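Local coordinates for RavO (Legionella pneumophila subsp. pneumophila, PDB 6DM4), which probably binds phosphotyrosine-containing host proteins through its SH2 domain, which is captured here holding a phosphopeptide of human Shc1, at residues A60-Y73 against H108-L120. Residues are numbered along the deposited sequence; the frame is centred on the assembly and turned at random. Where two conformers were deposited one is given.
Sequences ASFQASDGIHSIRY and HITQNKELIEKAL
With its CG wedged between the backbone N and the carbonyl carbon (chi1 55°), Phe62 lays its ring along Lys113, whose carbon chain leaves the helix in extended form, CG trans to the backbone N (chi1 178°). Lys113 CB sits over one face of the ring, 3.9 Å from the centroid of Phe62, a CH-pi contact. Beyond the ring the lysine bends only at its last torsion. Its NZ hydrogen-bonds Gln63 O at 2.4 Å, improbably short and so of doubtful length, and in the conformer given makes a salt bridge to Glu117 OE2 at 2.9 Å. A long lysine suits this place because its methylenes serve the aromatic face while its ammonium reaches the strand backbone.

One turn earlier, branched Ile109 serves two neighbours: CG2 meets Phe62 CD2 at 3.8 Å, and CD1 presses tightly on Ala60 CB, whose small methyl lets the helix come close. Ile71 CD1 lies at the ring edge of Phe62 and also against Asn112. Further along, Ile116 CG2 covers a face of the His69 imidazole, 4.0 Å from its centroid; the flat ring offers that face while NE2 donates in plane to the syn lone pair of Asp66 OD1 at 2.5 Å. Leu120, poorly ordered, rests on the hairpin turn at Ser65 and Asp66. At the other end Tyr73 OH and His108 ND1 share a hydrogen bond of 2.4 Å, a doubtful length tied to this histidine conformer. Their rings form an offset edge-to-face pair, the Tyr73 edge toward the His108 face, planes 75° apart.

Helix 101-119 thus covers one face of the SH2 central antiparallel sheet; from the same hairpin, Arg72 hydrogen-bonds the modified side chain of the bound peptide, and Ile71 and Asn112 pack on apolar side chains of it. The contact has an apolar middle with polar groups at its margins; the His69-Asp66 bond braces the hairpin itself, the carboxylate probably favouring a protonated imidazole.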
loop_
_atom_site.group_PDB
_atom_site.type_symbol
_atom_site.label_atom_id
_atom_site.label_comp_id
_atom_site.label_asym_id
_atom_site.label_seq_id
_atom_site.Cartn_x
_atom_site.Cartn_y
_atom_site.Cartn_z
ATOM N N ALA A 60 -8.144 -8.726 8.312
ATOM C CA ALA A 60 -9.326 -7.925 8.579
ATOM C C ALA A 60 -9.749 -8.122 10.029
ATOM O O ALA A 60 -9.525 -9.181 10.613
ATOM C CB ALA A 60 -10.473 -8.314 7.648
ATOM N N SER A 61 -10.353 -7.090 10.610
ATOM C CA SER A 61 -10.904 -7.177 11.954
ATOM C C SER A 61 -12.255 -6.484 11.979
ATOM O O SER A 61 -12.455 -5.479 11.291
ATOM C CB SER A 61 -9.971 -6.547 13.000
ATOM O OG SER A 61 -8.788 -7.313 13.149
ATOM N N PHE A 62 -13.186 -7.033 12.755
ATOM C CA PHE A 62 -14.473 -6.391 12.966
ATOM C C PHE A 62 -14.974 -6.774 14.349
ATOM O O PHE A 62 -14.412 -7.644 15.017
ATOM C CB PHE A 62 -15.491 -6.764 11.882
ATOM C CG PHE A 62 -15.695 -8.242 11.717
ATOM C CD1 PHE A 62 -16.608 -8.923 12.505
ATOM C CD2 PHE A 62 -14.979 -8.951 10.764
ATOM C CE1 PHE A 62 -16.803 -10.285 12.356
ATOM C CE2 PHE A 62 -15.169 -10.313 10.614
ATOM C CZ PHE A 62 -16.079 -10.978 11.410
ATOM N N GLN A 63 -16.039 -6.108 14.779
ATOM C CA GLN A 63 -16.585 -6.302 16.114
ATOM C C GLN A 63 -18.033 -6.756 16.025
ATOM O O GLN A 63 -18.822 -6.185 15.265
ATOM C CB GLN A 63 -16.486 -5.017 16.939
ATOM C CG GLN A 63 -16.897 -5.191 18.393
ATOM C CD GLN A 63 -16.619 -3.955 19.225
ATOM O OE1 GLN A 63 -16.049 -4.041 20.310
ATOM N NE2 GLN A 63 -17.032 -2.798 18.723
ATOM N N ALA A 64 -18.369 -7.783 16.796
ATOM C CA ALA A 64 -19.738 -8.199 17.062
ATOM C C ALA A 64 -19.980 -8.130 18.567
ATOM O O ALA A 64 -19.114 -7.702 19.335
ATOM C CB ALA A 64 -20.003 -9.606 16.519
ATOM N N SER A 65 -21.167 -8.568 18.996
ATOM C CA SER A 65 -21.520 -8.445 20.406
ATOM C C SER A 65 -20.685 -9.353 21.300
ATOM O O SER A 65 -20.613 -9.110 22.511
ATOM C CB SER A 65 -23.009 -8.735 20.612
ATOM O OG SER A 65 -23.341 -10.045 20.194
ATOM N N ASP A 66 -20.046 -10.381 20.744
ATOM C CA ASP A 66 -19.194 -11.264 21.528
ATOM C C ASP A 66 -17.720 -10.891 21.444
ATOM O O ASP A 66 -16.879 -11.611 21.992
ATOM C CB ASP A 66 -19.400 -12.724 21.099
ATOM C CG ASP A 66 -18.720 -13.057 19.785
ATOM O OD1 ASP A 66 -18.543 -12.143 18.950
ATOM O OD2 ASP A 66 -18.368 -14.239 19.586
ATOM N N GLY A 67 -17.385 -9.786 20.784
ATOM C CA GLY A 67 -16.010 -9.335 20.741
ATOM C C GLY A 67 -15.470 -9.119 19.343
ATOM O O GLY A 67 -16.227 -9.047 18.372
ATOM N N ILE A 68 -14.159 -9.015 19.233
ATOM C CA ILE A 68 -13.506 -8.742 17.960
ATOM C C ILE A 68 -13.196 -10.060 17.277
ATOM O O ILE A 68 -12.784 -11.034 17.922
ATOM C CB ILE A 68 -12.240 -7.895 18.172
ATOM C CG1 ILE A 68 -12.635 -6.494 18.630
ATOM C CG2 ILE A 68 -11.414 -7.807 16.900
ATOM C CD1 ILE A 68 -11.728 -5.940 19.666
ATOM N N HIS A 69 -13.442 -10.098 15.972
ATOM C CA HIS A 69 -13.110 -11.225 15.115
ATOM C C HIS A 69 -12.166 -10.756 14.019
ATOM O O HIS A 69 -12.220 -9.602 13.578
ATOM C CB HIS A 69 -14.369 -11.846 14.497
ATOM C CG HIS A 69 -15.388 -12.268 15.508
ATOM N ND1 HIS A 69 -15.516 -13.570 15.936
ATOM C CD2 HIS A 69 -16.317 -11.556 16.187
ATOM C CE1 HIS A 69 -16.485 -13.646 16.832
ATOM N NE2 HIS A 69 -16.987 -12.436 17.002
ATOM N N SER A 70 -11.294 -11.656 13.578
ATOM C CA SER A 70 -10.339 -11.331 12.535
ATOM C C SER A 70 -10.339 -12.418 11.467
ATOM O O SER A 70 -10.741 -13.557 11.708
ATOM C CB SER A 70 -8.928 -11.137 13.113
ATOM O OG SER A 70 -8.840 -9.930 13.854
ATOM N N ILE A 71 -9.921 -12.030 10.265
ATOM C CA ILE A 71 -9.747 -12.939 9.136
ATOM C C ILE A 71 -8.386 -12.640 8.529
ATOM O O ILE A 71 -8.043 -11.472 8.323
ATOM C CB ILE A 71 -10.848 -12.761 8.073
ATOM C CG1 ILE A 71 -12.240 -12.836 8.692
ATOM C CG2 ILE A 71 -10.697 -13.802 6.960
ATOM C CD1 ILE A 71 -13.325 -12.351 7.752
ATOM N N ARG A 72 -7.609 -13.678 8.241
ATOM C CA ARG A 72 -6.294 -13.483 7.644
ATOM C C ARG A 72 -6.349 -13.752 6.146
ATOM O O ARG A 72 -6.896 -14.773 5.714
ATOM C CB ARG A 72 -5.243 -14.378 8.301
ATOM C CG ARG A 72 -3.839 -14.100 7.780
ATOM C CD ARG A 72 -2.820 -15.030 8.390
ATOM N NE ARG A 72 -2.698 -14.821 9.829
ATOM C CZ ARG A 72 -2.101 -15.676 10.650
ATOM N NH1 ARG A 72 -1.576 -16.795 10.167
ATOM N NH2 ARG A 72 -2.029 -15.417 11.953
ATOM N N TYR A 73 -5.780 -12.835 5.363
ATOM C CA TYR A 73 -5.696 -12.963 3.916
ATOM C C TYR A 73 -4.238 -12.958 3.479
ATOM O O TYR A 73 -3.366 -12.426 4.171
ATOM C CB TYR A 73 -6.449 -11.827 3.206
ATOM C CG TYR A 73 -7.925 -11.819 3.513
ATOM C CD1 TYR A 73 -8.796 -12.690 2.868
ATOM C CD2 TYR A 73 -8.446 -10.950 4.456
ATOM C CE1 TYR A 73 -10.145 -12.686 3.153
ATOM C CE2 TYR A 73 -9.790 -10.940 4.752
ATOM C CZ TYR A 73 -10.633 -11.808 4.107
ATOM O OH TYR A 73 -11.975 -11.790 4.411
ATOM N N HIS A 108 -16.337 -10.446 1.347
ATOM C CA HIS A 108 -15.900 -11.589 2.146
ATOM C C HIS A 108 -15.972 -11.280 3.635
ATOM O O HIS A 108 -16.333 -12.146 4.441
ATOM C CB HIS A 108 -14.476 -11.989 1.752
ATOM C CG HIS A 108 -14.047 -13.324 2.279
ATOM N ND1 HIS A 108 -13.446 -13.481 3.509
ATOM C CD2 HIS A 108 -14.113 -14.561 1.733
ATOM C CE1 HIS A 108 -13.170 -14.758 3.703
ATOM N NE2 HIS A 108 -13.565 -15.435 2.640
ATOM N N ILE A 109 -15.636 -10.045 4.016
ATOM C CA ILE A 109 -15.604 -9.673 5.427
ATOM C C ILE A 109 -17.009 -9.414 5.959
ATOM O O ILE A 109 -17.381 -9.909 7.028
ATOM C CB ILE A 109 -14.693 -8.446 5.630
ATOM C CG1 ILE A 109 -13.239 -8.806 5.339
ATOM C CG2 ILE A 109 -14.812 -7.920 7.059
ATOM C CD1 ILE A 109 -12.396 -7.639 4.854
ATOM N N THR A 110 -17.805 -8.615 5.241
ATOM C CA THR A 110 -19.109 -8.232 5.774
ATOM C C THR A 110 -20.085 -9.400 5.771
ATOM O O THR A 110 -20.901 -9.523 6.691
ATOM C CB THR A 110 -19.691 -7.053 4.994
ATOM O OG1 THR A 110 -19.842 -7.410 3.621
ATOM C CG2 THR A 110 -18.781 -5.832 5.105
ATOM N N GLN A 111 -20.016 -10.272 4.761
ATOM C CA GLN A 111 -20.845 -11.470 4.787
ATOM C C GLN A 111 -20.427 -12.392 5.924
ATOM O O GLN A 111 -21.280 -13.004 6.577
ATOM C CB GLN A 111 -20.769 -12.199 3.442
ATOM C CG GLN A 111 -21.444 -11.465 2.288
ATOM C CD GLN A 111 -21.497 -12.294 1.009
ATOM O OE1 GLN A 111 -21.589 -13.523 1.048
ATOM N NE2 GLN A 111 -21.444 -11.617 -0.135
ATOM N N ASN A 112 -19.119 -12.495 6.186
ATOM C CA ASN A 112 -18.654 -13.301 7.312
ATOM C C ASN A 112 -19.106 -12.701 8.637
ATOM O O ASN A 112 -19.496 -13.431 9.557
ATOM C CB ASN A 112 -17.132 -13.433 7.274
ATOM C CG ASN A 112 -16.682 -14.751 6.683
ATOM O OD1 ASN A 112 -17.171 -15.808 7.063
ATOM N ND2 ASN A 112 -15.761 -14.692 5.728
ATOM N N LYS A 113 -19.055 -11.372 8.753
ATOM C CA LYS A 113 -19.593 -10.718 9.938
ATOM C C LYS A 113 -21.084 -11.001 10.085
ATOM O O LYS A 113 -21.592 -11.159 11.204
ATOM C CB LYS A 113 -19.332 -9.213 9.866
ATOM C CG LYS A 113 -19.895 -8.414 11.032
ATOM C CD LYS A 113 -19.430 -6.960 10.964
ATOM C CE LYS A 113 -20.118 -6.111 12.011
ATOM N NZ LYS A 113 -20.067 -6.786 13.333
ATOM N N GLU A 114 -21.801 -11.066 8.961
ATOM C CA GLU A 114 -23.231 -11.350 9.007
ATOM C C GLU A 114 -23.499 -12.738 9.573
ATOM O O GLU A 114 -24.410 -12.916 10.390
ATOM C CB GLU A 114 -23.833 -11.208 7.609
ATOM C CG GLU A 114 -25.325 -11.468 7.536
ATOM C CD GLU A 114 -25.984 -10.734 6.384
ATOM O OE1 GLU A 114 -25.261 -10.059 5.619
ATOM O OE2 GLU A 114 -27.221 -10.835 6.242
ATOM N N LEU A 115 -22.713 -13.735 9.151
ATOM C CA LEU A 115 -22.876 -15.086 9.685
ATOM C C LEU A 115 -22.651 -15.112 11.191
ATOM O O LEU A 115 -23.398 -15.766 11.928
ATOM C CB LEU A 115 -21.909 -16.050 8.998
ATOM C CG LEU A 115 -22.231 -16.536 7.585
ATOM C CD1 LEU A 115 -21.155 -17.499 7.120
ATOM C CD2 LEU A 115 -23.599 -17.196 7.531
ATOM N N ILE A 116 -21.618 -14.408 11.659
ATOM C CA ILE A 116 -21.324 -14.357 13.090
ATOM C C ILE A 116 -22.488 -13.738 13.854
ATOM O O ILE A 116 -22.958 -14.286 14.859
ATOM C CB ILE A 116 -20.019 -13.579 13.341
ATOM C CG1 ILE A 116 -18.829 -14.283 12.687
ATOM C CG2 ILE A 116 -19.795 -13.374 14.849
ATOM C CD1 ILE A 116 -18.417 -15.555 13.380
ATOM N N GLU A 117 -22.974 -12.585 13.382
ATOM C CA GLU A 117 -24.020 -11.856 14.094
ATOM C C GLU A 117 -25.323 -12.643 14.143
ATOM O O GLU A 117 -26.059 -12.581 15.135
ATOM C CB GLU A 117 -24.256 -10.500 13.431
ATOM C CG GLU A 117 -23.135 -9.498 13.618
ATOM C CD GLU A 117 -23.481 -8.144 13.038
ATOM O OE1 GLU A 117 -24.337 -8.089 12.130
ATOM O OE2 GLU A 117 -22.901 -7.135 13.492
ATOM N N LYS A 118 -25.640 -13.371 13.071
ATOM C CA LYS A 118 -26.888 -14.129 13.061
ATOM C C LYS A 118 -26.815 -15.343 13.979
ATOM O O LYS A 118 -27.841 -15.776 14.514
ATOM C CB LYS A 118 -27.241 -14.554 11.635
ATOM C CG LYS A 118 -28.111 -13.542 10.900
ATOM C CD LYS A 118 -27.829 -13.534 9.405
ATOM C CE LYS A 118 -28.608 -12.431 8.700
ATOM N NZ LYS A 118 -28.255 -11.072 9.203
ATOM N N ALA A 119 -25.618 -15.898 14.181
ATOM C CA ALA A 119 -25.468 -17.034 15.082
ATOM C C ALA A 119 -25.553 -16.618 16.545
ATOM O O ALA A 119 -25.932 -17.430 17.395
ATOM C CB ALA A 119 -24.142 -17.749 14.815
ATOM N N LEU A 120 -25.207 -15.373 16.855
ATOM C CA LEU A 120 -25.277 -14.871 18.221
ATOM C C LEU A 120 -26.724 -14.620 18.633
ATOM O O LEU A 120 -27.063 -14.635 19.818
ATOM C CB LEU A 120 -24.453 -13.591 18.359
ATOM C CG LEU A 120 -22.940 -13.792 18.262
ATOM C CD1 LEU A 120 -22.214 -12.463 18.115
ATOM C CD2 LEU A 120 -22.433 -14.556 19.476
#